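Local coordinates for protein Asp/Glu-specific dipeptidyl-peptidase (Flavobacterium psychrophilum, PDB 5JXF) that removes dipeptides from the N-terminus of oligopeptides as a serine protease of the S46 family, strictly requiring aspartate or glutamate at the P1 position, at residues Phe104-Leu118 against Lys326-Tyr338. Numbering follows the deposited sequence.
Sequences FDAIQNHSSVDHDYL and KDNAIKIQYASKY
F104 and A335 meet where two nearly antiparallel helices pack, probably tying together the two domains of an S46 peptidase: helix 100-109, carrying the putative charge-relay H101, belongs to the chymotrypsin-like double β-barrel, and helix 328-357 to the α-helical domain. The short segment axes approach to 9.2 Å. The tight part is apolar. The edge of the F104 ring points at A335 C and the backbone of S336, CE2 3.5 Å from A335 C; A335 CB, small enough to let the backbones close in, packs beside CE2 and CZ, while L118 CD2 sits over one ring face. L118 CD1 reaches A335 CB and I332. I332 pushes CD1 into the 111-116 turn, 3.2 Å from S112 O and alongside D116 OD1. A kink deprives I332 O of its helical partner, S336 N; the long amide of Q108, bent at chi2 (-93°), supplies NE2 instead, 2.7 Å away.

The exposed side, with D105, V113 and N328, is looser. D105 OD1 accepts from S336 OG through its anti lone pair at 3.3 Å, and V113 CG1 lies loosely against A329 CB, 4.4 Å away. From this side N328 reaches buried D116, whose carboxylate also caps a backbone N of helix 117-120 and bonds T119 OG1. Replacing D116 with alanine would probably leave that helix end uncapped and the N328 amide without its acceptor. N328 ND2 meets OD2 from above the carboxylate plane, 3.1 Å away, its N-H...O angle 178°.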
ATOM      1  N   PHE A 104      20.857  11.461 -14.768  1.00 47.09           N
ATOM      2  CA  PHE A 104      21.445  10.969 -13.505  1.00 46.78           C
ATOM      3  C   PHE A 104      22.925  10.592 -13.638  1.00 54.65           C
ATOM      4  O   PHE A 104      23.768  11.044 -12.856  1.00 55.00           O
ATOM      5  CB  PHE A 104      20.634   9.772 -13.006  1.00 56.30           C
ATOM      6  CG  PHE A 104      20.791   9.475 -11.525  1.00 57.86           C
ATOM      7  CD1 PHE A 104      20.179  10.271 -10.572  1.00 57.98           C
ATOM      8  CD2 PHE A 104      21.516   8.371 -11.096  1.00 60.15           C
ATOM      9  CE1 PHE A 104      20.314   9.986  -9.222  1.00 62.34           C
ATOM     10  CE2 PHE A 104      21.649   8.081  -9.743  1.00 62.09           C
ATOM     11  CZ  PHE A 104      21.051   8.890  -8.811  1.00 59.96           C
ATOM     12  N   ASP A 105      23.241   9.783 -14.642  1.00 53.26           N
ATOM     13  CA  ASP A 105      24.612   9.336 -14.844  1.00 63.01           C
ATOM     14  C   ASP A 105      25.548  10.531 -15.046  1.00 50.14           C
ATOM     15  O   ASP A 105      26.659  10.547 -14.514  1.00 52.67           O
ATOM     16  CB  ASP A 105      24.701   8.372 -16.033  1.00 74.18           C
ATOM     17  CG  ASP A 105      26.086   7.761 -16.186  1.00 84.74           C
ATOM     18  OD1 ASP A 105      26.489   6.992 -15.280  1.00 95.77           O
ATOM     19  OD2 ASP A 105      26.771   8.044 -17.196  1.00 85.68           O
ATOM     20  N   ALA A 106      25.086  11.535 -15.786  1.00 51.53           N
ATOM     21  CA  ALA A 106      25.817  12.793 -15.925  1.00 52.25           C
ATOM     22  C   ALA A 106      25.930  13.561 -14.593  1.00 52.75           C
ATOM     23  O   ALA A 106      26.978  14.115 -14.265  1.00 54.99           O
ATOM     24  CB  ALA A 106      25.151  13.667 -16.974  1.00 44.59           C
ATOM     25  N   ILE A 107      24.851  13.613 -13.828  1.00 51.16           N
ATOM     26  CA  ILE A 107      24.913  14.277 -12.530  1.00 51.89           C
ATOM     27  C   ILE A 107      25.884  13.566 -11.576  1.00 51.36           C
ATOM     28  O   ILE A 107      26.729  14.218 -10.945  1.00 54.05           O
ATOM     29  CB  ILE A 107      23.519  14.369 -11.884  1.00 54.35           C
ATOM     30  CG1 ILE A 107      22.633  15.289 -12.711  1.00 54.86           C
ATOM     31  CG2 ILE A 107      23.624  14.903 -10.472  1.00 54.55           C
ATOM     32  CD1 ILE A 107      21.198  14.932 -12.657  1.00 46.26           C
ATOM     33  N   GLN A 108      25.766  12.237 -11.478  1.00 52.50           N
ATOM     34  CA  GLN A 108      26.638  11.447 -10.597  1.00 59.42           C
ATOM     35  C   GLN A 108      28.066  11.619 -11.029  1.00 63.56           C
ATOM     36  O   GLN A 108      28.976  11.685 -10.204  1.00 64.53           O
ATOM     37  CB  GLN A 108      26.283   9.952 -10.625  1.00 66.38           C
ATOM     38  CG  GLN A 108      27.132   9.074  -9.679  1.00 68.25           C
ATOM     39  CD  GLN A 108      28.377   8.462 -10.341  1.00 68.95           C
ATOM     40  OE1 GLN A 108      28.536   8.490 -11.569  1.00 61.53           O
ATOM     41  NE2 GLN A 108      29.258   7.895  -9.520  1.00 66.04           N
ATOM     42  N   ASN A 109      28.256  11.680 -12.344  1.00 67.18           N
ATOM     43  CA  ASN A 109      29.588  11.829 -12.886  1.00 72.89           C
ATOM     44  C   ASN A 109      30.207  13.172 -12.479  1.00 66.98           C
ATOM     45  O   ASN A 109      31.416  13.203 -12.242  1.00 68.66           O
ATOM     46  CB  ASN A 109      29.600  11.671 -14.409  1.00 75.09           C
ATOM     47  CG  ASN A 109      31.014  11.620 -14.974  1.00 85.01           C
ATOM     48  OD1 ASN A 109      31.885  10.915 -14.450  1.00 86.97           O
ATOM     49  ND2 ASN A 109      31.247  12.363 -16.051  1.00 90.83           N
ATOM     50  N   HIS A 110      29.452  14.280 -12.360  1.00 59.61           N
ATOM     51  CA  HIS A 110      30.198  15.429 -11.837  1.00 67.38           C
ATOM     52  C   HIS A 110      29.933  15.651 -10.347  1.00 71.94           C
ATOM     53  O   HIS A 110      30.157  16.750  -9.847  1.00 77.66           O
ATOM     54  CB  HIS A 110      29.962  16.777 -12.553  1.00 71.30           C
ATOM     55  CG  HIS A 110      29.923  16.700 -14.053  1.00 75.34           C
ATOM     56  ND1 HIS A 110      30.445  17.709 -14.843  1.00 76.72           N
ATOM     57  CD2 HIS A 110      29.225  15.913 -14.880  1.00 73.56           C
ATOM     58  CE1 HIS A 110      30.201  17.434 -16.112  1.00 73.08           C
ATOM     59  NE2 HIS A 110      29.405  16.385 -16.166  1.00 74.21           N
ATOM     60  N   SER A 111      29.438  14.653  -9.630  1.00 69.54           N
ATOM     61  CA  SER A 111      29.262  14.857  -8.196  1.00 74.82           C
ATOM     62  C   SER A 111      30.477  14.339  -7.431  1.00 77.44           C
ATOM     63  O   SER A 111      31.224  13.488  -7.917  1.00 70.16           O
ATOM     64  CB  SER A 111      27.983  14.176  -7.715  1.00 74.63           C
ATOM     65  OG  SER A 111      26.858  14.793  -8.313  1.00 74.45           O
ATOM     66  N   SER A 112      30.676  14.888  -6.238  1.00 82.00           N
ATOM     67  CA  SER A 112      31.740  14.476  -5.330  1.00 81.74           C
ATOM     68  C   SER A 112      31.308  14.843  -3.909  1.00 81.84           C
ATOM     69  O   SER A 112      30.151  15.194  -3.687  1.00 76.36           O
ATOM     70  CB  SER A 112      33.070  15.144  -5.688  1.00 80.01           C
ATOM     71  OG  SER A 112      32.999  16.542  -5.487  1.00 76.47           O
ATOM     72  N   VAL A 113      32.228  14.775  -2.954  1.00 81.65           N
ATOM     73  CA  VAL A 113      31.878  15.071  -1.566  1.00 92.43           C
ATOM     74  C   VAL A 113      31.698  16.578  -1.335  1.00 93.93           C
ATOM     75  O   VAL A 113      30.877  17.000  -0.523  1.00 98.51           O
ATOM     76  CB  VAL A 113      32.937  14.521  -0.591  1.00 96.17           C
ATOM     77  CG1 VAL A 113      32.779  13.014  -0.443  1.00 95.60           C
ATOM     78  CG2 VAL A 113      34.344  14.879  -1.061  1.00 99.12           C
ATOM     79  N   ASP A 114      32.451  17.381  -2.078  1.00 93.35           N
ATOM     80  CA  ASP A 114      32.453  18.822  -1.864  1.00 92.76           C
ATOM     81  C   ASP A 114      31.407  19.463  -2.790  1.00 90.51           C
ATOM     82  O   ASP A 114      30.824  20.503  -2.475  1.00 99.28           O
ATOM     83  CB  ASP A 114      33.877  19.371  -2.080  1.00102.44           C
ATOM     84  CG  ASP A 114      33.982  20.899  -1.938  1.00110.62           C
ATOM     85  OD1 ASP A 114      32.980  21.619  -2.087  1.00112.55           O
ATOM     86  OD2 ASP A 114      35.096  21.386  -1.611  1.00111.72           O
ATOM     87  N   HIS A 115      31.148  18.810  -3.916  1.00 80.86           N
ATOM     88  CA  HIS A 115      30.112  19.241  -4.844  1.00 80.89           C
ATOM     89  C   HIS A 115      29.090  18.144  -5.165  1.00 80.07           C
ATOM     90  O   HIS A 115      29.038  17.637  -6.291  1.00 78.63           O
ATOM     91  CB  HIS A 115      30.768  19.740  -6.120  1.00 83.66           C
ATOM     92  CG  HIS A 115      31.620  20.937  -5.890  1.00 90.68           C
ATOM     93  ND1 HIS A 115      31.120  22.092  -5.330  1.00 97.29           N
ATOM     94  CD2 HIS A 115      32.942  21.148  -6.081  1.00 90.27           C
ATOM     95  CE1 HIS A 115      32.095  22.973  -5.207  1.00 97.60           C
ATOM     96  NE2 HIS A 115      33.209  22.427  -5.659  1.00 96.01           N
ATOM     97  N   ASP A 116      28.246  17.828  -4.183  1.00 78.70           N
ATOM     98  CA  ASP A 116      27.276  16.734  -4.280  1.00 71.23           C
ATOM     99  C   ASP A 116      26.003  17.163  -5.011  1.00 67.86           C
ATOM    100  O   ASP A 116      24.984  17.439  -4.383  1.00 69.43           O
ATOM    101  CB  ASP A 116      26.943  16.215  -2.872  1.00 74.94           C
ATOM    102  CG  ASP A 116      26.194  14.890  -2.887  1.00 78.13           C
ATOM    103  OD1 ASP A 116      25.992  14.340  -3.987  1.00 75.51           O
ATOM    104  OD2 ASP A 116      25.838  14.386  -1.792  1.00 80.64           O
ATOM    105  N   TYR A 117      26.071  17.197  -6.343  1.00 61.33           N
ATOM    106  CA  TYR A 117      24.933  17.587  -7.173  1.00 63.58           C
ATOM    107  C   TYR A 117      23.807  16.569  -7.125  1.00 65.18           C
ATOM    108  O   TYR A 117      22.647  16.927  -7.323  1.00 70.09           O
ATOM    109  CB  TYR A 117      25.365  17.797  -8.630  1.00 61.88           C
ATOM    110  CG  TYR A 117      26.416  18.863  -8.785  1.00 70.12           C
ATOM    111  CD1 TYR A 117      26.152  20.172  -8.412  1.00 71.27           C
ATOM    112  CD2 TYR A 117      27.668  18.564  -9.304  1.00 74.09           C
ATOM    113  CE1 TYR A 117      27.103  21.158  -8.542  1.00 74.69           C
ATOM    114  CE2 TYR A 117      28.633  19.552  -9.442  1.00 77.74           C
ATOM    115  CZ  TYR A 117      28.342  20.849  -9.057  1.00 76.02           C
ATOM    116  OH  TYR A 117      29.285  21.843  -9.182  1.00 75.53           O
ATOM    117  N   LEU A 118      24.152  15.303  -6.901  1.00 61.94           N
ATOM    118  CA  LEU A 118      23.149  14.274  -6.652  1.00 64.29           C
ATOM    119  C   LEU A 118      22.211  14.759  -5.537  1.00 66.28           C
ATOM    120  O   LEU A 118      21.001  14.820  -5.718  1.00 70.99           O
ATOM    121  CB  LEU A 118      23.807  12.935  -6.274  1.00 65.35           C
ATOM    122  CG  LEU A 118      24.486  12.160  -7.419  1.00 67.93           C
ATOM    123  CD1 LEU A 118      25.401  11.052  -6.908  1.00 70.24           C
ATOM    124  CD2 LEU A 118      23.444  11.576  -8.362  1.00 66.82           C
ATOM    125  N   LYS A 326      24.827   3.994   4.827  1.00 76.87           N
ATOM    126  CA  LYS A 326      25.763   4.210   5.930  1.00 85.04           C
ATOM    127  C   LYS A 326      26.979   5.065   5.549  1.00 83.97           C
ATOM    128  O   LYS A 326      27.842   5.326   6.390  1.00 80.26           O
ATOM    129  CB  LYS A 326      26.243   2.862   6.477  1.00 88.37           C
ATOM    130  CG  LYS A 326      25.131   1.981   7.027  1.00 91.93           C
ATOM    131  CD  LYS A 326      25.684   0.673   7.587  1.00 98.07           C
ATOM    132  CE  LYS A 326      24.595  -0.384   7.720  1.00101.67           C
ATOM    133  NZ  LYS A 326      23.254   0.225   7.975  1.00104.55           N
ATOM    134  N   ASP A 327      27.041   5.493   4.288  1.00 82.86           N
ATOM    135  CA  ASP A 327      28.181   6.248   3.767  1.00 81.79           C
ATOM    136  C   ASP A 327      27.787   6.979   2.485  1.00 80.47           C
ATOM    137  O   ASP A 327      27.466   6.338   1.478  1.00 83.10           O
ATOM    138  CB  ASP A 327      29.373   5.309   3.507  1.00 87.86           C
ATOM    139  CG  ASP A 327      30.691   6.055   3.276  1.00 90.99           C
ATOM    140  OD1 ASP A 327      30.673   7.221   2.824  1.00 90.76           O
ATOM    141  OD2 ASP A 327      31.759   5.463   3.556  1.00 95.41           O
ATOM    142  N   ASN A 328      27.814   8.312   2.519  1.00 69.60           N
ATOM    143  CA  ASN A 328      27.449   9.117   1.352  1.00 69.75           C
ATOM    144  C   ASN A 328      28.453   8.973   0.202  1.00 70.98           C
ATOM    145  O   ASN A 328      28.073   8.986  -0.973  1.00 66.09           O
ATOM    146  CB  ASN A 328      27.315  10.595   1.737  1.00 68.77           C
ATOM    147  CG  ASN A 328      26.599  11.418   0.670  1.00 76.83           C
ATOM    148  OD1 ASN A 328      25.600  10.983   0.089  1.00 78.00           O
ATOM    149  ND2 ASN A 328      27.113  12.614   0.409  1.00 77.37           N
ATOM    150  N   ALA A 329      29.732   8.843   0.550  1.00 74.00           N
ATOM    151  CA  ALA A 329      30.797   8.710  -0.441  1.00 78.65           C
ATOM    152  C   ALA A 329      30.606   7.444  -1.280  1.00 75.75           C
ATOM    153  O   ALA A 329      30.861   7.440  -2.494  1.00 74.00           O
ATOM    154  CB  ALA A 329      32.158   8.702   0.244  1.00 79.70           C
ATOM    155  N   ILE A 330      30.153   6.379  -0.621  1.00 68.94           N
ATOM    156  CA  ILE A 330      29.811   5.124  -1.281  1.00 70.42           C
ATOM    157  C   ILE A 330      28.490   5.288  -2.044  1.00 70.30           C
ATOM    158  O   ILE A 330      28.289   4.678  -3.099  1.00 73.46           O
ATOM    159  CB  ILE A 330      29.723   3.958  -0.260  1.00 77.94           C
ATOM    160  CG1 ILE A 330      31.102   3.674   0.338  1.00 76.95           C
ATOM    161  CG2 ILE A 330      29.172   2.691  -0.898  1.00 72.24           C
ATOM    162  CD1 ILE A 330      31.155   2.442   1.212  1.00 73.13           C
ATOM    163  N   LYS A 331      27.603   6.136  -1.529  1.00 69.09           N
ATOM    164  CA  LYS A 331      26.365   6.453  -2.240  1.00 71.15           C
ATOM    165  C   LYS A 331      26.622   7.225  -3.546  1.00 67.08           C
ATOM    166  O   LYS A 331      25.916   7.032  -4.535  1.00 60.60           O
ATOM    167  CB  LYS A 331      25.410   7.251  -1.350  1.00 70.55           C
ATOM    168  CG  LYS A 331      23.998   7.342  -1.913  1.00 69.38           C
ATOM    169  CD  LYS A 331      23.097   8.258  -1.099  1.00 69.58           C
ATOM    170  CE  LYS A 331      21.652   8.106  -1.545  1.00 71.05           C
ATOM    171  NZ  LYS A 331      20.733   9.026  -0.816  1.00 70.38           N
ATOM    172  N   ILE A 332      27.617   8.105  -3.547  1.00 63.92           N
ATOM    173  CA  ILE A 332      27.956   8.856  -4.756  1.00 65.48           C
ATOM    174  C   ILE A 332      28.601   7.916  -5.783  1.00 64.11           C
ATOM    175  O   ILE A 332      28.411   8.065  -6.989  1.00 67.46           O
ATOM    176  CB  ILE A 332      28.905  10.037  -4.445  1.00 67.50           C
ATOM    177  CG1 ILE A 332      28.212  11.063  -3.556  1.00 70.48           C
ATOM    178  CG2 ILE A 332      29.381  10.711  -5.722  1.00 78.06           C
ATOM    179  CD1 ILE A 332      29.070  12.256  -3.252  1.00 69.67           C
ATOM    180  N   GLN A 333      29.355   6.942  -5.284  1.00 64.99           N
ATOM    181  CA  GLN A 333      29.957   5.915  -6.120  1.00 71.82           C
ATOM    182  C   GLN A 333      28.926   5.013  -6.793  1.00 70.09           C
ATOM    183  O   GLN A 333      29.077   4.647  -7.969  1.00 66.18           O
ATOM    184  CB  GLN A 333      30.906   5.048  -5.299  1.00 74.60           C
ATOM    185  CG  GLN A 333      32.267   5.648  -5.054  1.00 76.01           C
ATOM    186  CD  GLN A 333      33.212   4.652  -4.425  1.00 80.34           C
ATOM    187  OE1 GLN A 333      32.831   3.893  -3.529  1.00 81.30           O
ATOM    188  NE2 GLN A 333      34.455   4.639  -4.897  1.00 79.80           N
ATOM    189  N   TYR A 334      27.886   4.648  -6.045  1.00 64.34           N
ATOM    190  CA  TYR A 334      27.012   3.569  -6.486  1.00 65.38           C
ATOM    191  C   TYR A 334      25.641   4.028  -6.955  1.00 64.32           C
ATOM    192  O   TYR A 334      24.863   3.210  -7.453  1.00 65.26           O
ATOM    193  CB  TYR A 334      26.862   2.527  -5.366  1.00 67.08           C
ATOM    194  CG  TYR A 334      27.985   1.522  -5.372  1.00 69.45           C
ATOM    195  CD1 TYR A 334      29.201   1.803  -4.759  1.00 74.75           C
ATOM    196  CD2 TYR A 334      27.843   0.303  -6.017  1.00 66.47           C
ATOM    197  CE1 TYR A 334      30.246   0.887  -4.779  1.00 72.79           C
ATOM    198  CE2 TYR A 334      28.880  -0.620  -6.038  1.00 69.90           C
ATOM    199  CZ  TYR A 334      30.076  -0.320  -5.421  1.00 72.15           C
ATOM    200  OH  TYR A 334      31.098  -1.232  -5.458  1.00 82.42           O
ATOM    201  N   ALA A 335      25.366   5.324  -6.824  1.00 60.12           N
ATOM    202  CA  ALA A 335      24.043   5.878  -7.099  1.00 60.30           C
ATOM    203  C   ALA A 335      23.501   5.416  -8.439  1.00 60.00           C
ATOM    204  O   ALA A 335      22.434   4.801  -8.514  1.00 56.52           O
ATOM    205  CB  ALA A 335      24.088   7.400  -7.054  1.00 61.37           C
ATOM    206  N   SER A 336      24.265   5.689  -9.491  1.00 64.23           N
ATOM    207  CA  SER A 336      23.833   5.378 -10.843  1.00 62.63           C
ATOM    208  C   SER A 336      23.798   3.881 -11.069  1.00 60.12           C
ATOM    209  O   SER A 336      22.843   3.351 -11.634  1.00 57.86           O
ATOM    210  CB  SER A 336      24.755   6.043 -11.865  1.00 68.43           C
ATOM    211  OG  SER A 336      24.285   5.809 -13.174  1.00 80.24           O
ATOM    212  N   LYS A 337      24.846   3.198 -10.628  1.00 64.80           N
ATOM    213  CA  LYS A 337      24.920   1.753 -10.817  1.00 66.13           C
ATOM    214  C   LYS A 337      23.811   1.028 -10.051  1.00 56.71           C
ATOM    215  O   LYS A 337      23.271   0.045 -10.547  1.00 54.47           O
ATOM    216  CB  LYS A 337      26.295   1.216 -10.400  1.00 69.93           C
ATOM    217  CG  LYS A 337      27.453   1.792 -11.208  1.00 66.92           C
ATOM    218  CD  LYS A 337      28.767   1.116 -10.837  1.00 70.04           C
ATOM    219  CE  LYS A 337      29.099   1.315  -9.370  1.00 66.30           C
ATOM    220  NZ  LYS A 337      30.452   0.802  -9.001  1.00 62.55           N
ATOM    221  N   TYR A 338      23.464   1.513  -8.856  1.00 57.82           N
ATOM    222  CA  TYR A 338      22.381   0.907  -8.072  1.00 55.01           C
ATOM    223  C   TYR A 338      21.013   1.116  -8.736  1.00 52.40           C
ATOM    224  O   TYR A 338      20.253   0.162  -8.909  1.00 55.32           O
ATOM    225  CB  TYR A 338      22.362   1.468  -6.642  1.00 58.47           C
ATOM    226  CG  TYR A 338      21.282   0.876  -5.755  1.00 63.89           C
ATOM    227  CD1 TYR A 338      19.988   1.389  -5.757  1.00 63.51           C
ATOM    228  CD2 TYR A 338      21.559  -0.193  -4.909  1.00 65.43           C
ATOM    229  CE1 TYR A 338      19.006   0.855  -4.942  1.00 61.63           C
ATOM    230  CE2 TYR A 338      20.575  -0.736  -4.085  1.00 62.01           C
ATOM    231  CZ  TYR A 338      19.303  -0.213  -4.115  1.00 61.47           C
ATOM    232  OH  TYR A 338      18.326  -0.741  -3.308  1.00 61.94           O
TER